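Local coordinates for protein diol-dehydratase (Roseburia inulinivorans, PDB 5I2A) that acts as a B12-independent glycyl radical lyase in the dehydration of 1,2-propanediol, at residues V169-V174 against W270-V275; G437-Q442 against G692-S697. All coordinates share one frame; numbering follows the deposited sequence.

Interaction 1: residues V169-V174 against W270-V275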
# COMPACT_ATOMS: atom_id res chain seq x y z
N VAL A 169 2.24 7.79 -24.29
CA VAL A 169 2.02 6.38 -24.15
C VAL A 169 2.44 5.69 -25.48
O VAL A 169 2.75 6.38 -26.46
CB VAL A 169 0.53 6.19 -23.78
CG1 VAL A 169 -0.36 5.93 -25.01
CG2 VAL A 169 0.32 5.35 -22.60
N GLN A 170 2.46 4.36 -25.52
CA GLN A 170 2.82 3.65 -26.74
C GLN A 170 1.66 3.59 -27.74
O GLN A 170 1.06 2.53 -27.94
CB GLN A 170 3.30 2.22 -26.42
CG GLN A 170 4.66 2.12 -25.72
CD GLN A 170 4.91 0.73 -25.11
OE1 GLN A 170 4.33 -0.27 -25.54
NE2 GLN A 170 5.77 0.67 -24.09
N TYR A 171 1.32 4.71 -28.37
CA TYR A 171 0.28 4.70 -29.40
C TYR A 171 0.63 3.68 -30.48
O TYR A 171 -0.24 2.99 -31.00
CB TYR A 171 0.10 6.08 -30.03
CG TYR A 171 -0.28 7.17 -29.05
CD1 TYR A 171 -1.60 7.38 -28.70
CD2 TYR A 171 0.69 8.00 -28.51
CE1 TYR A 171 -1.94 8.39 -27.81
CE2 TYR A 171 0.36 9.00 -27.62
CZ TYR A 171 -0.96 9.20 -27.27
OH TYR A 171 -1.30 10.20 -26.40
N GLU A 172 1.91 3.58 -30.81
CA GLU A 172 2.36 2.72 -31.89
C GLU A 172 2.15 1.23 -31.55
O GLU A 172 1.97 0.41 -32.46
CB GLU A 172 3.83 2.98 -32.21
CG GLU A 172 4.79 2.58 -31.10
CD GLU A 172 4.90 3.62 -29.98
OE1 GLU A 172 4.31 4.72 -30.07
OE2 GLU A 172 5.59 3.31 -28.98
N THR A 173 2.16 0.88 -30.27
CA THR A 173 1.89 -0.49 -29.89
C THR A 173 0.43 -0.83 -30.19
O THR A 173 0.14 -1.88 -30.75
CB THR A 173 2.19 -0.76 -28.40
OG1 THR A 173 3.59 -0.60 -28.17
CG2 THR A 173 1.77 -2.16 -28.04
N VAL A 174 -0.47 0.07 -29.83
CA VAL A 174 -1.89 -0.15 -30.07
C VAL A 174 -2.18 -0.26 -31.58
O VAL A 174 -2.95 -1.10 -32.01
CB VAL A 174 -2.75 0.98 -29.45
CG1 VAL A 174 -4.22 0.79 -29.77
CG2 VAL A 174 -2.53 1.04 -27.92
N TRP A 270 -7.30 8.08 -31.72
CA TRP A 270 -8.18 8.99 -30.99
C TRP A 270 -8.81 8.30 -29.77
O TRP A 270 -8.90 8.90 -28.72
CB TRP A 270 -9.29 9.59 -31.86
CG TRP A 270 -10.20 10.43 -31.01
CD1 TRP A 270 -11.49 10.17 -30.67
CD2 TRP A 270 -9.83 11.63 -30.30
NE1 TRP A 270 -11.97 11.16 -29.83
CE2 TRP A 270 -10.96 12.06 -29.58
CE3 TRP A 270 -8.66 12.39 -30.23
CZ2 TRP A 270 -10.95 13.20 -28.79
CZ3 TRP A 270 -8.65 13.53 -29.45
CH2 TRP A 270 -9.79 13.93 -28.74
N PHE A 271 -9.26 7.06 -29.92
CA PHE A 271 -9.84 6.34 -28.78
C PHE A 271 -8.83 6.25 -27.61
O PHE A 271 -9.20 6.43 -26.46
CB PHE A 271 -10.31 4.94 -29.20
CG PHE A 271 -11.72 4.91 -29.77
CD1 PHE A 271 -12.72 5.69 -29.22
CD2 PHE A 271 -12.02 4.12 -30.87
CE1 PHE A 271 -14.02 5.66 -29.74
CE2 PHE A 271 -13.31 4.08 -31.39
CZ PHE A 271 -14.31 4.85 -30.84
N ILE A 272 -7.57 6.00 -27.92
CA ILE A 272 -6.56 5.93 -26.87
C ILE A 272 -6.38 7.31 -26.23
O ILE A 272 -6.41 7.43 -25.01
CB ILE A 272 -5.21 5.41 -27.40
CG1 ILE A 272 -5.37 3.98 -27.94
CG2 ILE A 272 -4.18 5.44 -26.29
CD1 ILE A 272 -5.99 2.99 -26.92
N GLN A 273 -6.24 8.35 -27.06
CA GLN A 273 -6.11 9.73 -26.58
C GLN A 273 -7.27 10.10 -25.66
O GLN A 273 -7.08 10.76 -24.64
CB GLN A 273 -6.06 10.71 -27.75
CG GLN A 273 -5.79 12.16 -27.34
CD GLN A 273 -4.36 12.39 -26.86
OE1 GLN A 273 -3.48 11.55 -27.04
NE2 GLN A 273 -4.12 13.55 -26.23
N GLN A 274 -8.47 9.69 -26.05
CA GLN A 274 -9.66 10.03 -25.30
C GLN A 274 -9.78 9.25 -23.98
O GLN A 274 -9.96 9.86 -22.92
CB GLN A 274 -10.92 9.80 -26.14
CG GLN A 274 -12.19 10.25 -25.44
CD GLN A 274 -13.46 9.62 -26.03
OE1 GLN A 274 -13.39 8.81 -26.95
NE2 GLN A 274 -14.61 10.00 -25.50
N VAL A 275 -9.69 7.93 -24.03
CA VAL A 275 -10.02 7.15 -22.84
C VAL A 275 -8.97 7.31 -21.74
O VAL A 275 -9.30 7.18 -20.57
CB VAL A 275 -10.21 5.64 -23.13
CG1 VAL A 275 -11.38 5.43 -24.10
CG2 VAL A 275 -8.91 4.99 -23.63
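Ile272 presents three carbons to residues 169-174 and takes part in every apolar contact between the two segments. Its CG1 and CD1 meet the methyls of Val174 tip to tip, with Val174 CG1 3.9 Å from Ile272 CG1. Its CG2 points to the other side of the group. There Ile272 CG2 lies 4.0 Å from Tyr171 CE1, approaching the ring obliquely, and 4.1 Å from Val169 CG1. Val169 comes before Tyr171 and folds back onto it, so that Val169 CG1 sits 3.9 Å above the plane of the Tyr171 ring, over its centre. The phenol tip makes the one hydrogen bond across the contact. Tyr171 OH donates to Gln273 OE1 at 2.6 Å. The donor lies in the carbonyl plane of the amide, with a C=O...donor angle of 155°. The Gln273 chain bends at chi2 (71°), which turns its amide end toward Tyr171. Gln273 NE2 is bonded to Gln345 OE1 and Ile285 O, which fixes the rotation of the amide and leaves its oxygen for the tyrosine.

The pairing is helix against helix. The first turn of helix 171-190 packs on the middle of helix 262-279, within the largely helical region of this pyruvate formate-lyase-like fold. Gln170 is the N-cap residue of helix 171-190.

The opposite character belongs to Glu172 and Thr173, which are partly exposed and do not touch residues 270-275. This side of the helix start lies away from the contact and is held by a polar bond of its own. Thr173 OG1 donates to Gln170 OE1 at 2.8 Å, with the donor tilted 26° from the carbonyl plane. Gln170 itself is buried, and its NE2 turns to Asp532 OD1 and Gly445 O.

Interaction 2: residues G437-Q442 against G692-S697. With EDO (1,2-ethanediol), chain C.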
# COMPACT_ATOMS: atom_id res chain seq x y z
N GLY A 437 3.44 18.09 -22.80
CA GLY A 437 2.81 19.30 -22.30
C GLY A 437 3.33 20.59 -22.92
O GLY A 437 3.06 20.87 -24.09
N CYS A 438 4.08 21.37 -22.14
CA CYS A 438 4.62 22.64 -22.61
C CYS A 438 6.01 22.49 -23.26
O CYS A 438 6.16 22.75 -24.44
CB CYS A 438 4.70 23.64 -21.45
SG CYS A 438 3.08 24.24 -20.87
N VAL A 439 7.01 22.08 -22.49
CA VAL A 439 8.39 22.03 -22.99
C VAL A 439 9.20 20.84 -22.43
O VAL A 439 10.43 20.84 -22.51
CB VAL A 439 9.16 23.32 -22.65
CG1 VAL A 439 8.54 24.54 -23.33
CG2 VAL A 439 9.25 23.51 -21.16
N GLU A 440 8.51 19.84 -21.90
CA GLU A 440 9.19 18.79 -21.13
C GLU A 440 9.53 17.56 -21.97
O GLU A 440 8.65 16.84 -22.42
CB GLU A 440 8.32 18.40 -19.92
CG GLU A 440 7.81 19.58 -19.10
CD GLU A 440 6.35 19.92 -19.40
OE1 GLU A 440 6.08 20.94 -20.07
OE2 GLU A 440 5.47 19.18 -18.93
N PRO A 441 10.82 17.31 -22.20
CA PRO A 441 11.18 16.20 -23.09
C PRO A 441 11.13 14.83 -22.40
O PRO A 441 11.37 14.73 -21.20
CB PRO A 441 12.62 16.55 -23.51
CG PRO A 441 13.15 17.38 -22.42
CD PRO A 441 11.99 18.10 -21.78
N GLN A 442 10.83 13.79 -23.16
CA GLN A 442 10.73 12.48 -22.56
C GLN A 442 10.99 11.40 -23.61
O GLN A 442 10.74 11.62 -24.81
CB GLN A 442 9.35 12.30 -21.95
CG GLN A 442 8.87 10.93 -21.82
CD GLN A 442 7.41 10.80 -21.46
OE1 GLN A 442 6.57 10.40 -22.26
NE2 GLN A 442 7.10 11.26 -20.26
N GLY A 692 12.56 22.05 -14.13
CA GLY A 692 12.17 22.75 -15.34
C GLY A 692 12.11 24.25 -15.06
O GLY A 692 12.09 24.67 -13.89
N LEU A 693 12.08 25.05 -16.11
CA LEU A 693 11.98 26.49 -16.01
C LEU A 693 10.95 26.98 -17.04
O LEU A 693 11.30 27.42 -18.13
CB LEU A 693 13.34 27.17 -16.21
CG LEU A 693 14.45 26.76 -15.24
CD1 LEU A 693 15.82 27.16 -15.74
CD2 LEU A 693 14.19 27.31 -13.84
N TYR A 694 9.69 26.89 -16.67
CA TYR A 694 8.61 27.35 -17.53
C TYR A 694 7.42 27.75 -16.67
O TYR A 694 7.31 27.33 -15.53
CB TYR A 694 8.22 26.27 -18.55
CG TYR A 694 7.58 25.00 -18.01
CD1 TYR A 694 6.22 24.96 -17.72
CD2 TYR A 694 8.31 23.81 -17.90
CE1 TYR A 694 5.62 23.80 -17.29
CE2 TYR A 694 7.71 22.62 -17.47
CZ TYR A 694 6.36 22.63 -17.17
OH TYR A 694 5.73 21.48 -16.75
N PRO A 695 6.55 28.60 -17.22
CA PRO A 695 5.54 29.21 -16.34
C PRO A 695 4.08 28.81 -16.56
O PRO A 695 3.27 29.13 -15.69
CB PRO A 695 5.69 30.69 -16.67
CG PRO A 695 5.91 30.67 -18.16
CD PRO A 695 6.78 29.42 -18.42
N VAL A 696 3.75 28.14 -17.66
CA VAL A 696 2.36 27.99 -18.09
C VAL A 696 1.75 29.40 -18.03
O VAL A 696 2.34 30.32 -18.57
CB VAL A 696 1.58 26.96 -17.26
CG1 VAL A 696 0.36 26.47 -18.07
CG2 VAL A 696 2.48 25.77 -16.94
N SER A 697 0.61 29.61 -17.36
CA SER A 697 0.15 30.99 -17.21
C SER A 697 0.30 31.47 -15.76
O SER A 697 -0.23 32.51 -15.38
CB SER A 697 -1.31 31.15 -17.67
OG SER A 697 -2.24 30.52 -16.81
C1 EDO C . 2.80 21.40 -18.70
O1 EDO C . 2.98 20.03 -19.02
C2 EDO C . 1.35 21.57 -18.23
O2 EDO C . 1.11 20.93 -16.97
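Tyr694 packs against Cys438, Val439 and Glu440. Its side chain passes Val439 first and Glu440 further out, with Cys438 over one face. At chi1 67° its CG takes the crowded position between the backbone N and the carbonyl carbon, which starts the ring on its way toward residues 437-442. At the root, Tyr694 CB is 3.9 Å from Val439 CG2. The same methyl comes closer further on, at 3.4 Å from Tyr694 CD2. On the other ortho carbon, Tyr694 CD1 has Cys438 CB over the ring face, offset toward the rim, while Val696 CG2 lies at the ring edge, in plane. Past the middle of the ring, Tyr694 CE2 is 3.5 Å from Glu440 CG. Tyr694 CZ is 3.4 Å from Glu440 OE1, and the carboxylate and ring planes are 24° apart. At the tip, Tyr694 OH is hydrogen-bonded to His451 O and not to the glutamate.

Residues 437-440 read Gly-Cys-Val-Glu and sit at the turn between strands 434-436 and 440-442. This fits the cysteine loop of glycyl radical dehydratases, where the cysteine probably carries the thiyl radical and the glutamate probably assists in catalysis.

The carboxylate is gripped on both oxygens. Glu440 OE1 accepts from Cys438 N at 2.9 Å on its syn side and from Val439 N at 2.8 Å on its anti side, both from the same face. Glu440 OE2 accepts from 1,2-ethanediol O1 at 2.6 Å. This diol, probably from the crystallisation liquor, is also bonded to His166, His283, Ser284 and Asp452.

How the interactions relate
Following the chain from the N terminus, residues 169-174 start helix 171-190 just after strand 165-167. Interaction 1 closes when helix 262-279 returns to them, after 95 mostly helical residues. The chain then runs on to the turn between strands 434-436 and 440-442. Interaction 2 closes 249 residues later, at the loop between strand 688-689 and helix 699-703. The two closures are in series and neither nest nor cross. The centres of interactions 1 and 2 are about 22 Å apart. Their nearest atoms are about 5 Å apart. Interaction 1 joins helices farther from the chain centre; interaction 2 joins a strand-edge turn and a loop near it. Gln442 OE1 bonds to Thr168 N, next to residues 169-174.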